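Local coordinates for protein transcriptional regulator (Streptococcus pneumoniae, PDB 2GNP) that probably senses a sugar-type effector through a putative sugar-binding domain of Rossmann-like fold and regulates transcription in response, at residues A[164-169]-A[176-181]; A[38-43]-A[69-74]; A[58-63]-A[145-150]. One frame throughout, in Å; residues are numbered along the deposited sequence.

Contact 1: A[164-169]-A[176-181]; sequences KGKHQW and DDFKEL
Phe-178 reaches out of helix 175-183 and sets its ring between Lys-166 of helix 163-167 and Trp-169, three residues further along the chain. The backbones stay well apart, Lys-166 CA and Phe-178 CA being the nearest such pair at 8.3 Å, so the ring bridges most of the separation. Its CG stands anti to its own carbonyl carbon (chi1 -78°), which directs the outer half of the ring at the other helix. One flank lies along the aliphatic part of Lys-166: Phe-178 CE1 is 3.8 Å from Lys-166 CB, and Phe-178 CD1 is 3.8 Å from Lys-166 CD. The lysine methylenes and the ring lie alongside each other and run in opposing senses. At the far corner, CZ of Phe-178 packs 3.9 Å from Trp-169 CB. The same Phe-178 CZ lies 3.8 Å from Lys-166 O, a carbonyl already engaged by Trp-169 N at 3.0 Å.

Both partners turn their ends elsewhere. The Lys-166 chain bends at chi3 and chi4, carrying NZ to Phe-161, where it hydrogen-bonds the carbonyl O and makes a cation-pi contact with the ring. The Trp-169 indole meets Phe-194 edge-to-face. No hydrogen bond joins the two segments; one phenylalanine ring packs between two short consecutive helices, 163-167 and 175-183, which lie in the chain between strands 153-160 and 188-190 of the Rossmann-like domain.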
loop_
_atom_site.group_PDB
_atom_site.type_symbol
_atom_site.label_atom_id
_atom_site.label_comp_id
_atom_site.label_asym_id
_atom_site.label_seq_id
_atom_site.Cartn_x
_atom_site.Cartn_y
_atom_site.Cartn_z
ATOM N N LYS A 164 -7.981 11.346 11.036
ATOM C CA LYS A 164 -7.751 11.754 9.668
ATOM C C LYS A 164 -7.766 10.554 8.739
ATOM O O LYS A 164 -8.156 10.675 7.574
ATOM C CB LYS A 164 -6.408 12.461 9.563
ATOM C CG LYS A 164 -6.405 13.912 10.024
ATOM C CD LYS A 164 -5.393 14.758 9.204
ATOM C CE LYS A 164 -4.045 14.045 8.993
ATOM N NZ LYS A 164 -3.045 14.761 8.084
ATOM N N GLY A 165 -7.317 9.399 9.247
ATOM C CA GLY A 165 -7.360 8.154 8.477
ATOM C C GLY A 165 -8.795 7.691 8.237
ATOM O O GLY A 165 -9.155 7.310 7.123
ATOM N N LYS A 166 -9.623 7.727 9.278
ATOM C CA LYS A 166 -11.031 7.401 9.155
ATOM C C LYS A 166 -11.754 8.376 8.213
ATOM O O LYS A 166 -12.718 8.008 7.579
ATOM C CB LYS A 166 -11.731 7.404 10.513
ATOM C CG LYS A 166 -11.266 6.340 11.477
ATOM C CD LYS A 166 -12.256 6.229 12.635
ATOM C CE LYS A 166 -11.728 6.838 13.880
ATOM N NZ LYS A 166 -10.844 5.827 14.569
ATOM N N HIS A 167 -11.266 9.617 8.130
ATOM C CA HIS A 167 -11.869 10.625 7.239
ATOM C C HIS A 167 -12.193 10.184 5.804
ATOM O O HIS A 167 -13.332 10.381 5.338
ATOM C CB HIS A 167 -10.982 11.881 7.189
ATOM C CG HIS A 167 -11.519 12.956 6.306
ATOM N ND1 HIS A 167 -12.617 13.709 6.649
ATOM C CD2 HIS A 167 -11.110 13.405 5.092
ATOM C CE1 HIS A 167 -12.865 14.582 5.684
ATOM N NE2 HIS A 167 -11.978 14.402 4.719
ATOM N N GLN A 168 -11.197 9.613 5.113
ATOM C CA GLN A 168 -11.336 9.205 3.701
ATOM C C GLN A 168 -12.441 8.155 3.484
ATOM O O GLN A 168 -12.976 8.020 2.381
ATOM C CB GLN A 168 -9.984 8.709 3.150
ATOM C CG GLN A 168 -8.814 9.669 3.458
ATOM C CD GLN A 168 -8.721 10.838 2.466
ATOM O OE1 GLN A 168 -9.731 11.282 1.885
ATOM N NE2 GLN A 168 -7.492 11.347 2.273
ATOM N N TRP A 169 -12.822 7.500 4.579
ATOM C CA TRP A 169 -13.761 6.363 4.571
ATOM C C TRP A 169 -15.186 6.697 4.969
ATOM O O TRP A 169 -16.069 5.815 4.974
ATOM C CB TRP A 169 -13.211 5.232 5.447
ATOM C CG TRP A 169 -12.009 4.624 4.819
ATOM C CD1 TRP A 169 -10.686 4.892 5.113
ATOM C CD2 TRP A 169 -12.000 3.691 3.728
ATOM N NE1 TRP A 169 -9.869 4.152 4.285
ATOM C CE2 TRP A 169 -10.641 3.419 3.422
ATOM C CE3 TRP A 169 -13.010 3.058 2.992
ATOM C CZ2 TRP A 169 -10.255 2.522 2.404
ATOM C CZ3 TRP A 169 -12.633 2.126 1.990
ATOM C CH2 TRP A 169 -11.241 1.884 1.714
ATOM N N ASP A 176 -21.965 1.817 11.852
ATOM C CA ASP A 176 -21.712 0.501 12.458
ATOM C C ASP A 176 -20.385 -0.201 12.098
ATOM O O ASP A 176 -19.793 -0.860 12.947
ATOM C CB ASP A 176 -22.874 -0.442 12.238
ATOM C CG ASP A 176 -23.890 -0.365 13.360
ATOM O OD1 ASP A 176 -24.779 0.529 13.295
ATOM O OD2 ASP A 176 -23.789 -1.205 14.293
ATOM N N ASP A 177 -19.944 -0.091 10.836
ATOM C CA ASP A 177 -18.608 -0.553 10.442
ATOM C C ASP A 177 -17.541 0.057 11.342
ATOM O O ASP A 177 -16.657 -0.660 11.864
ATOM C CB ASP A 177 -18.304 -0.139 8.992
ATOM C CG ASP A 177 -19.102 -0.953 7.942
ATOM O OD1 ASP A 177 -19.436 -2.136 8.205
ATOM O OD2 ASP A 177 -19.343 -0.409 6.831
ATOM N N PHE A 178 -17.596 1.376 11.497
ATOM C CA PHE A 178 -16.585 2.077 12.325
ATOM C C PHE A 178 -16.629 1.593 13.755
ATOM O O PHE A 178 -15.583 1.374 14.370
ATOM C CB PHE A 178 -16.781 3.590 12.282
ATOM C CG PHE A 178 -16.270 4.233 11.026
ATOM C CD1 PHE A 178 -14.890 4.249 10.739
ATOM C CD2 PHE A 178 -17.152 4.824 10.145
ATOM C CE1 PHE A 178 -14.417 4.879 9.590
ATOM C CE2 PHE A 178 -16.688 5.451 8.960
ATOM C CZ PHE A 178 -15.313 5.479 8.709
ATOM N N LYS A 179 -17.835 1.419 14.293
ATOM C CA LYS A 179 -17.939 0.937 15.675
ATOM C C LYS A 179 -17.287 -0.404 15.841
ATOM O O LYS A 179 -16.481 -0.599 16.751
ATOM C CB LYS A 179 -19.388 0.884 16.151
ATOM C CG LYS A 179 -19.929 2.209 16.692
ATOM C CD LYS A 179 -21.295 2.004 17.472
ATOM C CE LYS A 179 -22.256 0.997 16.830
ATOM N NZ LYS A 179 -22.017 -0.454 17.236
ATOM N N GLU A 180 -17.576 -1.325 14.923
ATOM C CA GLU A 180 -17.020 -2.667 14.973
ATOM C C GLU A 180 -15.503 -2.670 14.752
ATOM O O GLU A 180 -14.790 -3.381 15.444
ATOM C CB GLU A 180 -17.707 -3.585 13.965
ATOM C CG GLU A 180 -19.198 -3.749 14.237
ATOM C CD GLU A 180 -19.470 -4.310 15.650
ATOM O OE1 GLU A 180 -18.592 -5.041 16.197
ATOM O OE2 GLU A 180 -20.570 -4.020 16.176
ATOM N N LEU A 181 -15.020 -1.873 13.789
ATOM C CA LEU A 181 -13.560 -1.726 13.599
ATOM C C LEU A 181 -12.838 -1.208 14.836
ATOM O O LEU A 181 -11.747 -1.663 15.163
ATOM C CB LEU A 181 -13.253 -0.857 12.386
ATOM C CG LEU A 181 -13.535 -1.570 11.059
ATOM C CD1 LEU A 181 -13.455 -0.522 9.903
ATOM C CD2 LEU A 181 -12.682 -2.824 10.770
#

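Contact 2: A[38-43]-A[69-74]; sequences ILSERI and LSNLVD
Two helices of the Rossmann-like alpha/beta domain, 36-54 and 67-75, meet near the protein surface where Ser-40 faces Asn-71. Strand 60-63 lies between them in the sequence, so the contact joins the helix that leads into this strand to the helix that leaves it. The two segments touch through this single residue pair, and they bury only 58 Å² between them.

The backbones do not pack closely: Ser-40 CA and Asn-71 CA are 7.8 Å apart. Ser-40 CB and Asn-71 CB are still separated by 5.8 Å. The remaining distance is spanned by the two polar ends. Ser-40 holds its hydroxyl opposite its backbone N (chi1 175°), which sends OG out from its helix toward helix 67-75. Asn-71 points its CB toward the other helix, with CG beside its own backbone N (chi1 -68°), and so brings the amide to meet the hydroxyl. Ser-40 OG lies 3.2 Å from the amide atom modelled as Asn-71 ND2, while Asn-71 CG is farther back, 4.0 Å from Ser-40 OG. The orientation of this amide is uncertain, as its N and O are probably exchanged in the model, so the nature of the polar contact stays open. No apolar pair crosses the two segments.

Apolar packing of the same helices is provided by Leu-72, which rests on Ala-47 and Leu-51 of helix 36-54. Separately, Asn-71 touches Ser-44, and Ser-40 and Ile-43 lie against Tyr-229. The contact is a polar pair at the surface beside apolar packing of the same helices, between the helices before and after strand 60-63 in the chain, in the helical layer of an alpha/beta Rossmann-like fold built of beta-alpha-beta units.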
loop_
_atom_site.group_PDB
_atom_site.type_symbol
_atom_site.label_atom_id
_atom_site.label_comp_id
_atom_site.label_asym_id
_atom_site.label_seq_id
_atom_site.Cartn_x
_atom_site.Cartn_y
_atom_site.Cartn_z
ATOM N N ILE A 38 9.591 19.210 0.920
ATOM C CA ILE A 38 10.940 18.725 0.647
ATOM C C ILE A 38 11.076 17.218 1.075
ATOM O O ILE A 38 11.725 16.398 0.364
ATOM C CB ILE A 38 11.998 19.598 1.386
ATOM C CG1 ILE A 38 11.920 21.031 0.831
ATOM C CG2 ILE A 38 13.432 19.009 1.184
ATOM C CD1 ILE A 38 12.548 22.166 1.711
ATOM N N LEU A 39 10.509 16.892 2.239
ATOM C CA LEU A 39 10.620 15.525 2.743
ATOM C C LEU A 39 9.862 14.610 1.791
ATOM O O LEU A 39 10.419 13.608 1.362
ATOM C CB LEU A 39 10.071 15.390 4.164
ATOM C CG LEU A 39 10.063 13.949 4.702
ATOM C CD1 LEU A 39 11.455 13.341 4.795
ATOM C CD2 LEU A 39 9.409 13.920 6.121
ATOM N N SER A 40 8.629 14.981 1.409
ATOM C CA SER A 40 7.862 14.143 0.454
ATOM C C SER A 40 8.587 13.999 -0.886
ATOM O O SER A 40 8.597 12.919 -1.476
ATOM C CB SER A 40 6.446 14.712 0.283
ATOM O OG SER A 40 5.745 13.987 -0.724
ATOM N N GLU A 41 9.232 15.064 -1.379
ATOM C CA GLU A 41 10.041 14.918 -2.593
ATOM C C GLU A 41 11.162 13.883 -2.434
ATOM O O GLU A 41 11.434 13.093 -3.344
ATOM C CB GLU A 41 10.653 16.268 -3.029
ATOM C CG GLU A 41 11.179 16.317 -4.481
ATOM C CD GLU A 41 12.586 15.753 -4.665
ATOM O OE1 GLU A 41 13.346 15.622 -3.674
ATOM O OE2 GLU A 41 12.954 15.444 -5.822
ATOM N N ARG A 42 11.838 13.916 -1.290
ATOM C CA ARG A 42 13.020 13.085 -1.092
ATOM C C ARG A 42 12.619 11.619 -1.050
ATOM O O ARG A 42 13.272 10.796 -1.670
ATOM C CB ARG A 42 13.707 13.463 0.201
ATOM C CG ARG A 42 15.181 12.973 0.281
ATOM C CD ARG A 42 16.081 13.962 1.123
ATOM N NE ARG A 42 15.544 14.046 2.443
ATOM C CZ ARG A 42 15.302 15.137 3.135
ATOM N NH1 ARG A 42 15.636 16.386 2.713
ATOM N NH2 ARG A 42 14.744 14.950 4.291
ATOM N N ILE A 43 11.520 11.350 -0.347
ATOM C CA ILE A 43 11.013 9.989 -0.195
ATOM C C ILE A 43 10.505 9.532 -1.563
ATOM O O ILE A 43 10.815 8.429 -2.002
ATOM C CB ILE A 43 9.904 9.920 0.878
ATOM C CG1 ILE A 43 10.488 10.166 2.278
ATOM C CG2 ILE A 43 9.161 8.572 0.820
ATOM C CD1 ILE A 43 9.444 10.392 3.341
ATOM N N LEU A 69 1.587 7.206 -3.448
ATOM C CA LEU A 69 1.777 6.562 -4.747
ATOM C C LEU A 69 1.746 7.615 -5.845
ATOM O O LEU A 69 2.559 7.580 -6.786
ATOM C CB LEU A 69 0.719 5.478 -4.964
ATOM C CG LEU A 69 0.885 4.293 -4.026
ATOM C CD1 LEU A 69 0.095 3.097 -4.563
ATOM C CD2 LEU A 69 2.336 4.018 -3.631
ATOM N N SER A 70 0.794 8.538 -5.741
ATOM C CA SER A 70 0.692 9.599 -6.759
ATOM C C SER A 70 2.011 10.367 -6.823
ATOM O O SER A 70 2.540 10.669 -7.892
ATOM C CB SER A 70 -0.479 10.513 -6.460
ATOM O OG SER A 70 -0.521 11.574 -7.425
ATOM N N ASN A 71 2.562 10.656 -5.652
ATOM C CA ASN A 71 3.823 11.419 -5.579
ATOM C C ASN A 71 4.996 10.676 -6.230
ATOM O O ASN A 71 5.885 11.275 -6.830
ATOM C CB ASN A 71 4.115 11.776 -4.116
ATOM C CG ASN A 71 3.122 12.802 -3.513
ATOM O OD1 ASN A 71 2.352 13.514 -4.226
ATOM N ND2 ASN A 71 3.167 12.913 -2.196
ATOM N N LEU A 72 5.031 9.335 -6.119
ATOM C CA LEU A 72 6.131 8.648 -6.739
ATOM C C LEU A 72 5.890 8.551 -8.234
ATOM O O LEU A 72 6.833 8.728 -8.999
ATOM C CB LEU A 72 6.393 7.294 -6.057
ATOM C CG LEU A 72 5.884 5.968 -6.550
ATOM C CD1 LEU A 72 6.438 5.567 -7.957
ATOM C CD2 LEU A 72 6.178 4.860 -5.463
ATOM N N VAL A 73 4.639 8.282 -8.630
ATOM C CA VAL A 73 4.305 8.186 -10.050
ATOM C C VAL A 73 4.684 9.489 -10.795
ATOM O O VAL A 73 5.216 9.467 -11.904
ATOM C CB VAL A 73 2.822 7.816 -10.289
ATOM C CG1 VAL A 73 2.544 7.873 -11.799
ATOM C CG2 VAL A 73 2.599 6.362 -9.809
ATOM N N ASP A 74 4.429 10.612 -10.168
ATOM C CA ASP A 74 4.773 11.923 -10.795
ATOM C C ASP A 74 6.275 11.976 -11.154
ATOM O O ASP A 74 6.695 12.555 -12.199
ATOM C CB ASP A 74 4.485 13.050 -9.819
ATOM C CG ASP A 74 3.024 13.426 -9.726
ATOM O OD1 ASP A 74 2.192 12.962 -10.523
ATOM O OD2 ASP A 74 2.703 14.247 -8.826
#

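Contact 3: A[58-63]-A[145-150]; sequences NMKIGF and KNSWKD
Strand 60-63 brings Lys-60 CA to 7.7 Å from Asp-150 CA. Asp-150 is the last residue of a type I turn that starts at Ser-147 and is closed by a 3.0 Å bond from Asp-150 N to Ser-147 O. The contact sits at the start of strand 60-63 of the Rossmann-like sheet, which runs parallel to its neighbours 85-88 and 153-160, and the turn belongs to the link from helix 142-147 into strand 153-160.

Lys-60 carries the whole interaction from its side. Its chain is extended at chi2 but bends at chi3 (87°), swinging the ammonium group over to both ends of the turn. Lys-60 NZ donates to Ser-147 OG at 3.0 Å and forms a salt bridge with Asp-150 OD1 at 3.2 Å. The carboxylate is met unevenly: Asp-150 OD2 stays 3.9 Å from Lys-60 NZ, whereas OD1 takes the bond through its syn lone pair. The acid gets there with CG between its backbone N and carbonyl carbon (chi1 86°).

Tyr-87 of strand 85-88 touches both Lys-60 and Ser-147, and Asp-152 OD2 accepts a hydrogen bond from Lys-60 N, so the lysine is fixed at backbone and tip alike. Ser-147 OG has a second bond, one helical turn back: the hydroxyl donates a hydrogen bond to Asn-143 O and accepts one from Lys-60 NZ.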
loop_
_atom_site.group_PDB
_atom_site.type_symbol
_atom_site.label_atom_id
_atom_site.label_comp_id
_atom_site.label_asym_id
_atom_site.label_seq_id
_atom_site.Cartn_x
_atom_site.Cartn_y
_atom_site.Cartn_z
ATOM N N ASN A 58 7.610 -8.119 -19.225
ATOM C CA ASN A 58 6.660 -9.208 -18.984
ATOM C C ASN A 58 5.985 -9.151 -17.582
ATOM O O ASN A 58 5.126 -9.981 -17.281
ATOM C CB ASN A 58 7.331 -10.579 -19.187
ATOM C CG ASN A 58 7.881 -10.751 -20.572
ATOM O OD1 ASN A 58 7.223 -10.412 -21.574
ATOM N ND2 ASN A 58 9.094 -11.299 -20.652
HETATM N N MSE A 59 6.333 -8.188 -16.768
HETATM C CA MSE A 59 5.825 -8.181 -15.380
HETATM C C MSE A 59 4.364 -7.740 -15.236
HETATM O O MSE A 59 3.899 -6.907 -16.029
HETATM C CB MSE A 59 6.712 -7.292 -14.562
HETATM C CG MSE A 59 8.067 -7.969 -14.336
HETATM SE SE MSE A 59 8.825 -6.967 -12.972
HETATM C CE MSE A 59 10.322 -8.132 -12.480
ATOM N N LYS A 60 3.670 -8.341 -14.236
ATOM C CA LYS A 60 2.310 -8.019 -13.835
ATOM C C LYS A 60 2.449 -7.231 -12.539
ATOM O O LYS A 60 3.024 -7.746 -11.558
ATOM C CB LYS A 60 1.518 -9.313 -13.628
ATOM C CG LYS A 60 1.314 -10.080 -14.939
ATOM C CD LYS A 60 0.520 -11.344 -14.694
ATOM C CE LYS A 60 -0.948 -11.036 -14.777
ATOM N NZ LYS A 60 -1.726 -12.303 -14.872
ATOM N N ILE A 61 1.937 -5.984 -12.559
ATOM C CA ILE A 61 2.190 -5.073 -11.467
ATOM C C ILE A 61 0.850 -4.546 -10.938
ATOM O O ILE A 61 0.071 -3.993 -11.723
ATOM C CB ILE A 61 3.129 -3.893 -11.910
ATOM C CG1 ILE A 61 4.492 -4.409 -12.428
ATOM C CG2 ILE A 61 3.302 -2.888 -10.793
ATOM C CD1 ILE A 61 5.285 -3.391 -13.292
ATOM N N GLY A 62 0.607 -4.728 -9.638
ATOM C CA GLY A 62 -0.632 -4.197 -8.972
ATOM C C GLY A 62 -0.385 -2.876 -8.242
ATOM O O GLY A 62 0.651 -2.708 -7.631
ATOM N N PHE A 63 -1.348 -1.944 -8.308
ATOM C CA PHE A 63 -1.227 -0.683 -7.548
ATOM C C PHE A 63 -2.411 -0.574 -6.604
ATOM O O PHE A 63 -3.533 -0.997 -6.977
ATOM C CB PHE A 63 -1.316 0.522 -8.485
ATOM C CG PHE A 63 0.038 1.101 -8.807
ATOM C CD1 PHE A 63 0.937 0.345 -9.522
ATOM C CD2 PHE A 63 0.442 2.340 -8.300
ATOM C CE1 PHE A 63 2.215 0.843 -9.797
ATOM C CE2 PHE A 63 1.745 2.854 -8.557
ATOM C CZ PHE A 63 2.607 2.097 -9.315
ATOM N N LYS A 145 -9.333 -11.415 -10.749
ATOM C CA LYS A 145 -9.164 -12.329 -9.600
ATOM C C LYS A 145 -7.968 -13.228 -9.712
ATOM O O LYS A 145 -7.238 -13.399 -8.749
ATOM C CB LYS A 145 -10.430 -13.210 -9.476
ATOM C CG LYS A 145 -10.370 -14.264 -8.318
ATOM C CD LYS A 145 -11.764 -14.877 -8.027
ATOM C CE LYS A 145 -11.692 -15.842 -6.830
ATOM N NZ LYS A 145 -13.088 -16.151 -6.342
ATOM N N ASN A 146 -7.771 -13.813 -10.903
ATOM C CA ASN A 146 -6.650 -14.716 -11.174
ATOM C C ASN A 146 -5.330 -13.960 -11.165
ATOM O O ASN A 146 -4.351 -14.441 -10.649
ATOM C CB ASN A 146 -6.836 -15.443 -12.494
ATOM C CG ASN A 146 -7.917 -16.541 -12.397
ATOM O OD1 ASN A 146 -8.255 -16.973 -11.291
ATOM N ND2 ASN A 146 -8.397 -17.022 -13.545
ATOM N N SER A 147 -5.347 -12.772 -11.744
ATOM C CA SER A 147 -4.170 -11.950 -11.782
ATOM C C SER A 147 -3.679 -11.554 -10.383
ATOM O O SER A 147 -2.478 -11.491 -10.136
ATOM C CB SER A 147 -4.365 -10.737 -12.729
ATOM O OG SER A 147 -4.428 -11.132 -14.122
ATOM N N TRP A 148 -4.597 -11.316 -9.436
ATOM C CA TRP A 148 -4.170 -11.101 -8.047
ATOM C C TRP A 148 -3.370 -12.237 -7.428
ATOM O O TRP A 148 -2.671 -12.015 -6.429
ATOM C CB TRP A 148 -5.390 -10.823 -7.171
ATOM C CG TRP A 148 -6.047 -9.485 -7.323
ATOM C CD1 TRP A 148 -5.475 -8.290 -7.806
ATOM C CD2 TRP A 148 -7.352 -9.147 -6.875
ATOM N NE1 TRP A 148 -6.374 -7.280 -7.733
ATOM C CE2 TRP A 148 -7.550 -7.771 -7.172
ATOM C CE3 TRP A 148 -8.416 -9.893 -6.282
ATOM C CZ2 TRP A 148 -8.737 -7.109 -6.894
ATOM C CZ3 TRP A 148 -9.623 -9.211 -6.007
ATOM C CH2 TRP A 148 -9.771 -7.845 -6.307
ATOM N N LYS A 149 -3.490 -13.440 -7.999
ATOM C CA LYS A 149 -2.774 -14.614 -7.505
ATOM C C LYS A 149 -1.410 -14.784 -8.135
ATOM O O LYS A 149 -0.647 -15.638 -7.696
ATOM C CB LYS A 149 -3.623 -15.886 -7.629
ATOM C CG LYS A 149 -4.957 -15.739 -6.840
ATOM C CD LYS A 149 -5.923 -16.881 -7.061
ATOM C CE LYS A 149 -7.146 -16.799 -6.127
ATOM N NZ LYS A 149 -6.898 -16.377 -4.678
ATOM N N ASP A 150 -1.107 -14.003 -9.164
ATOM C CA ASP A 150 0.193 -14.162 -9.781
ATOM C C ASP A 150 0.886 -12.851 -10.210
ATOM O O ASP A 150 1.631 -12.782 -11.221
ATOM C CB ASP A 150 0.141 -15.235 -10.882
ATOM C CG ASP A 150 -0.277 -14.698 -12.161
ATOM O OD1 ASP A 150 -1.201 -13.861 -12.167
ATOM O OD2 ASP A 150 0.366 -15.082 -13.173
#

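Contacts 2 and 3 share a neighbourhood although their centres are 24 Å apart: strand 60-63 of contact 3 runs on to helix 67-75 of contact 2, and Phe-63 CE2 packs 3.8 Å from Val-73 CG2. Their segments alternate along the chain. Contact 1 comes later in sequence and touches neither, its nearest atoms being about 11 Å from contact 2. Contacts 1 and 3 are partly buried and each bury 146 Å², contact 1 through an aromatic ring without hydrogen bonds, contact 3 through a lysine at the sheet that grips a hydroxyl and a carboxylate. Contact 2 is a surface contact, where two small polar groups meet between helices.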